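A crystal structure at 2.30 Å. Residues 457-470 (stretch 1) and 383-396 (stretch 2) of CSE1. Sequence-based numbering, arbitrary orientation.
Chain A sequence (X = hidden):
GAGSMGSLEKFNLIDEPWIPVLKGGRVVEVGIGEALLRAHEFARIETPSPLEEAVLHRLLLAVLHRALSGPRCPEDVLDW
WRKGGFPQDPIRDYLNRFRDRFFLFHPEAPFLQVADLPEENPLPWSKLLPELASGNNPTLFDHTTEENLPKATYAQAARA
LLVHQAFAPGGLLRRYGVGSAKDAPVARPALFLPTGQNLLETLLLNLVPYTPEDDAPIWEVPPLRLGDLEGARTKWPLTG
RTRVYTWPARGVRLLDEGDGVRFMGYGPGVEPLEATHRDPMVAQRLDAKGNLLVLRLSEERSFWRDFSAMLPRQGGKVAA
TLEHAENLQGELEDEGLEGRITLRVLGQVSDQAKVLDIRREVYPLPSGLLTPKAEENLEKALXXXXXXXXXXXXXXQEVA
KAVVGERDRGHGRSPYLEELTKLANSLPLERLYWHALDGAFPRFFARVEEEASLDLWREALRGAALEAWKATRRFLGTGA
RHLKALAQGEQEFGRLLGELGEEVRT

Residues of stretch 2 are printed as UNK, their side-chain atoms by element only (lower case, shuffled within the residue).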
# COMPACT_ATOMS: atom_id res chain seq x y z
N TRP A 457 25.40 -6.59 -7.75
CA TRP A 457 24.37 -5.98 -8.56
C TRP A 457 24.83 -5.93 -10.01
O TRP A 457 24.08 -6.27 -10.93
CB TRP A 457 24.07 -4.57 -8.04
CG TRP A 457 22.93 -3.88 -8.71
CD1 TRP A 457 22.97 -2.69 -9.36
CD2 TRP A 457 21.56 -4.33 -8.78
NE1 TRP A 457 21.73 -2.36 -9.83
CE2 TRP A 457 20.84 -3.35 -9.49
CE3 TRP A 457 20.88 -5.47 -8.31
CZ2 TRP A 457 19.48 -3.47 -9.75
CZ3 TRP A 457 19.53 -5.59 -8.58
CH2 TRP A 457 18.84 -4.59 -9.29
N ARG A 458 26.09 -5.52 -10.20
CA ARG A 458 26.66 -5.42 -11.54
C ARG A 458 26.63 -6.78 -12.23
O ARG A 458 26.33 -6.87 -13.42
CB ARG A 458 28.09 -4.88 -11.51
CG ARG A 458 28.63 -4.58 -12.90
CD ARG A 458 29.94 -3.81 -12.83
NE ARG A 458 29.96 -2.90 -11.69
CZ ARG A 458 30.68 -3.11 -10.59
NH1 ARG A 458 31.45 -4.18 -10.50
NH2 ARG A 458 30.63 -2.23 -9.60
N GLU A 459 26.92 -7.82 -11.47
CA GLU A 459 26.79 -9.17 -12.00
C GLU A 459 25.35 -9.45 -12.42
O GLU A 459 25.10 -10.02 -13.50
CB GLU A 459 27.25 -10.21 -10.97
CG GLU A 459 28.65 -9.96 -10.42
CD GLU A 459 29.70 -9.82 -11.51
OE1 GLU A 459 29.48 -10.33 -12.63
OE2 GLU A 459 30.75 -9.19 -11.24
N ALA A 460 24.40 -9.05 -11.59
CA ALA A 460 22.99 -9.30 -11.90
C ALA A 460 22.56 -8.48 -13.11
O ALA A 460 21.82 -8.97 -13.95
CB ALA A 460 22.11 -9.01 -10.69
N LEU A 461 23.04 -7.25 -13.20
CA LEU A 461 22.76 -6.42 -14.37
C LEU A 461 23.26 -7.09 -15.66
O LEU A 461 22.56 -7.13 -16.68
CB LEU A 461 23.40 -5.03 -14.23
CG LEU A 461 22.80 -4.11 -13.17
CD1 LEU A 461 23.51 -2.76 -13.15
CD2 LEU A 461 21.33 -3.92 -13.43
N ARG A 462 24.47 -7.64 -15.60
CA ARG A 462 25.05 -8.32 -16.75
C ARG A 462 24.17 -9.49 -17.18
O ARG A 462 23.74 -9.59 -18.34
CB ARG A 462 26.47 -8.79 -16.42
CG ARG A 462 27.42 -8.84 -17.60
CD ARG A 462 28.88 -8.90 -17.15
NE ARG A 462 29.63 -7.70 -17.53
CZ ARG A 462 30.30 -6.93 -16.68
NH1 ARG A 462 30.34 -7.23 -15.38
NH2 ARG A 462 30.95 -5.86 -17.12
N GLY A 463 23.85 -10.37 -16.23
CA GLY A 463 23.04 -11.54 -16.50
C GLY A 463 21.66 -11.17 -16.99
O GLY A 463 21.11 -11.84 -17.87
N ALA A 464 21.09 -10.12 -16.41
CA ALA A 464 19.77 -9.68 -16.84
C ALA A 464 19.82 -9.25 -18.30
O ALA A 464 19.00 -9.67 -19.11
CB ALA A 464 19.26 -8.53 -15.96
N ALA A 465 20.79 -8.39 -18.63
CA ALA A 465 20.96 -7.91 -20.00
C ALA A 465 21.26 -9.07 -20.99
O ALA A 465 20.58 -9.20 -22.02
CB ALA A 465 22.06 -6.85 -20.06
N LEU A 466 22.25 -9.90 -20.65
CA LEU A 466 22.62 -11.09 -21.45
C LEU A 466 21.45 -12.03 -21.68
O LEU A 466 21.20 -12.45 -22.80
CB LEU A 466 23.74 -11.87 -20.77
CG LEU A 466 25.15 -11.33 -20.96
CD1 LEU A 466 26.11 -12.00 -19.98
CD2 LEU A 466 25.59 -11.53 -22.39
N GLU A 467 20.73 -12.35 -20.61
CA GLU A 467 19.55 -13.19 -20.71
C GLU A 467 18.48 -12.57 -21.60
O GLU A 467 17.78 -13.27 -22.32
CB GLU A 467 18.99 -13.45 -19.31
CG GLU A 467 17.85 -14.45 -19.25
CD GLU A 467 17.53 -14.89 -17.83
OE1 GLU A 467 17.42 -14.01 -16.94
OE2 GLU A 467 17.40 -16.11 -17.60
N ALA A 468 18.33 -11.25 -21.56
CA ALA A 468 17.26 -10.60 -22.32
C ALA A 468 17.61 -10.46 -23.79
O ALA A 468 16.75 -10.56 -24.67
CB ALA A 468 16.92 -9.23 -21.72
N TRP A 469 18.89 -10.21 -24.07
CA TRP A 469 19.33 -10.09 -25.45
C TRP A 469 19.30 -11.49 -26.12
O TRP A 469 18.82 -11.63 -27.26
CB TRP A 469 20.70 -9.42 -25.53
CG TRP A 469 21.27 -9.43 -26.91
CD1 TRP A 469 22.36 -10.13 -27.34
CD2 TRP A 469 20.74 -8.75 -28.06
NE1 TRP A 469 22.55 -9.91 -28.68
CE2 TRP A 469 21.58 -9.07 -29.15
CE3 TRP A 469 19.66 -7.89 -28.27
CZ2 TRP A 469 21.36 -8.57 -30.42
CZ3 TRP A 469 19.44 -7.39 -29.54
CH2 TRP A 469 20.29 -7.74 -30.61
N LYS A 470 19.78 -12.50 -25.40
CA LYS A 470 19.66 -13.88 -25.87
C LYS A 470 18.25 -14.17 -26.36
O LYS A 470 18.06 -14.74 -27.43
CB LYS A 470 20.06 -14.88 -24.79
CG LYS A 470 19.87 -16.33 -25.20
CD LYS A 470 20.36 -17.28 -24.11
CE LYS A 470 19.87 -18.71 -24.32
NZ LYS A 470 20.46 -19.35 -25.54
N UNK A 383 21.00 3.61 -10.33
CA UNK A 383 21.42 4.48 -11.42
C UNK A 383 22.01 3.62 -12.54
O UNK A 383 21.66 3.77 -13.70
n UNK A 383 24.92 8.33 -13.32
c UNK A 383 23.59 7.70 -11.27
c UNK A 383 23.98 8.80 -12.26
c UNK A 383 22.43 5.51 -10.93
c UNK A 383 22.70 6.64 -11.91
N UNK A 384 22.90 2.70 -12.17
CA UNK A 384 23.41 1.73 -13.12
C UNK A 384 22.25 1.05 -13.84
O UNK A 384 22.21 1.04 -15.08
c UNK A 384 25.53 1.26 -11.79
c UNK A 384 26.51 -1.31 -11.44
c UNK A 384 24.27 0.68 -12.41
s UNK A 384 26.26 0.20 -10.51
N UNK A 385 21.30 0.50 -13.08
CA UNK A 385 20.21 -0.27 -13.66
C UNK A 385 19.41 0.60 -14.62
O UNK A 385 19.02 0.14 -15.70
c UNK A 385 19.34 -0.90 -12.58
N UNK A 386 19.22 1.88 -14.28
CA UNK A 386 18.47 2.77 -15.19
C UNK A 386 19.25 3.13 -16.46
O UNK A 386 18.65 3.28 -17.53
c UNK A 386 17.99 4.07 -14.49
o UNK A 386 15.26 3.68 -15.09
c UNK A 386 15.55 3.50 -13.89
o UNK A 386 14.73 3.02 -13.08
c UNK A 386 16.95 3.87 -13.38
N UNK A 387 20.56 3.28 -16.34
CA UNK A 387 21.34 3.67 -17.50
C UNK A 387 21.37 2.52 -18.50
O UNK A 387 21.17 2.71 -19.70
c UNK A 387 22.76 4.07 -17.09
c UNK A 387 24.25 5.84 -16.01
o UNK A 387 24.40 6.91 -15.37
o UNK A 387 25.20 5.08 -16.32
c UNK A 387 22.83 5.44 -16.42
N UNK A 388 21.61 1.31 -18.00
CA UNK A 388 21.63 0.14 -18.83
C UNK A 388 20.26 -0.04 -19.50
O UNK A 388 20.17 -0.26 -20.72
c UNK A 388 22.74 -2.35 -19.98
c UNK A 388 22.02 -1.07 -17.99
c UNK A 388 21.96 -2.42 -18.69
c UNK A 388 22.50 -3.47 -17.78
N UNK A 389 19.18 0.10 -18.72
CA UNK A 389 17.83 -0.09 -19.22
C UNK A 389 17.48 0.92 -20.29
O UNK A 389 16.70 0.63 -21.20
N UNK A 390 18.07 2.10 -20.19
CA UNK A 390 17.89 3.13 -21.20
C UNK A 390 18.66 2.76 -22.49
O UNK A 390 18.17 2.92 -23.62
n UNK A 390 15.49 6.64 -21.73
c UNK A 390 16.20 5.80 -20.97
o UNK A 390 15.68 5.13 -20.07
c UNK A 390 18.36 4.49 -20.65
c UNK A 390 17.69 5.70 -21.28
N UNK A 391 19.87 2.24 -22.31
CA UNK A 391 20.65 1.70 -23.42
C UNK A 391 19.89 0.58 -24.11
O UNK A 391 19.82 0.56 -25.34
N UNK A 392 19.32 -0.33 -23.33
CA UNK A 392 18.50 -1.41 -23.89
C UNK A 392 17.28 -0.90 -24.63
O UNK A 392 16.96 -1.38 -25.71
c UNK A 392 19.27 -3.20 -22.23
c UNK A 392 19.97 -4.03 -23.31
c UNK A 392 18.86 -4.08 -21.02
c UNK A 392 18.09 -2.42 -22.81
N UNK A 393 16.58 0.07 -24.04
CA UNK A 393 15.43 0.66 -24.71
C UNK A 393 15.82 1.27 -26.06
O UNK A 393 15.08 1.19 -27.05
c UNK A 393 13.14 3.60 -23.54
c UNK A 393 13.58 2.45 -24.44
n UNK A 393 10.69 3.50 -24.18
c UNK A 393 11.94 4.34 -24.10
c UNK A 393 14.77 1.72 -23.82
N UNK A 394 17.00 1.88 -26.11
CA UNK A 394 17.44 2.50 -27.34
C UNK A 394 17.77 1.41 -28.36
O UNK A 394 17.41 1.50 -29.53
c UNK A 394 18.63 4.97 -29.16
c UNK A 394 18.66 3.40 -27.09
n UNK A 394 19.54 5.23 -30.15
c UNK A 394 20.62 4.49 -29.95
c UNK A 394 19.19 4.05 -28.33
n UNK A 394 20.43 3.76 -28.86
N UNK A 395 18.46 0.38 -27.89
CA UNK A 395 18.76 -0.77 -28.72
C UNK A 395 17.46 -1.30 -29.35
O UNK A 395 17.39 -1.50 -30.57
c UNK A 395 20.35 -2.83 -28.60
c UNK A 395 19.45 -1.83 -27.88
c UNK A 395 20.96 -3.82 -27.61
c UNK A 395 19.55 -3.57 -29.64
N UNK A 396 16.42 -1.52 -28.54
CA UNK A 396 15.15 -2.05 -29.03
C UNK A 396 14.53 -1.14 -30.08
O UNK A 396 13.96 -1.62 -31.06
c UNK A 396 14.16 -2.28 -27.87

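Position 383 carries four carbons in a row ending in nitrogen; its CA-to-CB bond points away from stretch 1, and the chain makes no contact there: Lys-383. A long charged chain suits this exposed position.

Position 384 has two carbons, a sulfur and a last carbon, unbranched. Its CB lies 3.6 Å from Leu-461 CD1, while its terminal carbon reaches Arg-458 NE at 3.8 Å and Trp-457 CD1 at 4.3 Å. This is Met-384, whose slender, flexible thioether can thread between such different neighbours.

Position 385 has one carbon, a CB 3.7 Å from Leu-461 CD2 and 3.8 Å from Trp-457 CZ2, at the edge of the indole ring: Ala-385. Here the CA atoms of Ala-385 and Leu-461 are just 6.7 Å apart, and a methyl fits that narrow space.

Positions 386 and 387 each have three carbons, the third bearing two oxygens, and neither touches stretch 1: Glu-386 and Glu-387. The carboxylate of Glu-386 is hydrogen-bonded elsewhere in the structure; Glu-387 OE2 accepts a hydrogen bond from Lys-383 NZ at 2.5 Å, within a salt bridge between residues four apart, about one turn of helix.

Position 388 shows four carbons forked at the second, one end carbon 4.0 Å from Leu-461 CB and 4.1 Å from Ala-465 CB. This is Leu-388, a branched apolar group filling space beside a small methyl.

Position 389 has no side-chain atoms: Gly-389, buried but without contact to stretch 1; an ideal CB would lie 3.2 Å from Ala-385 O. Position 390 has three carbons, the third carrying one oxygen and one nitrogen: Gln-390, whose polar amide suits its exposed site. Position 391 again lacks a side chain and is Gly-391, where an ideal CB would lie 3.2 Å from Leu-388 O.

Position 392 has four carbons forked at the second, one end carbon 4.3 Å from Ala-465 CB: Leu-392, its branched apolar end suiting that methyl. Position 393, four carbons ending in nitrogen, is Lys-393, and position 394, one carbon and a five-membered ring of three carbons and two nitrogens, is His-394. Both are exposed, as their polar groups favour.

Position 395, another four-carbon fork, has an end carbon 3.8 Å from Trp-469 CZ3: Leu-395, offering an apolar end to the indole. Position 396 has a single carbon without contact to stretch 1: Ala-396, a small methyl suiting a buried site.

The helices run nearly parallel, 19° apart, with axes approaching to 10.5 Å. No hydrogen bond crosses between them; the contact is chiefly apolar packing, burying 466 Å² in total. Residues 384, 385, 388, 392 and 395 bring their side chains to the same face, while the charged side chains of stretch 2 make no contact with stretch 1; from stretch 1, Arg-458 packs against Met-384.

Stretch 2 (383-396) KMAEELGQGLKHLA
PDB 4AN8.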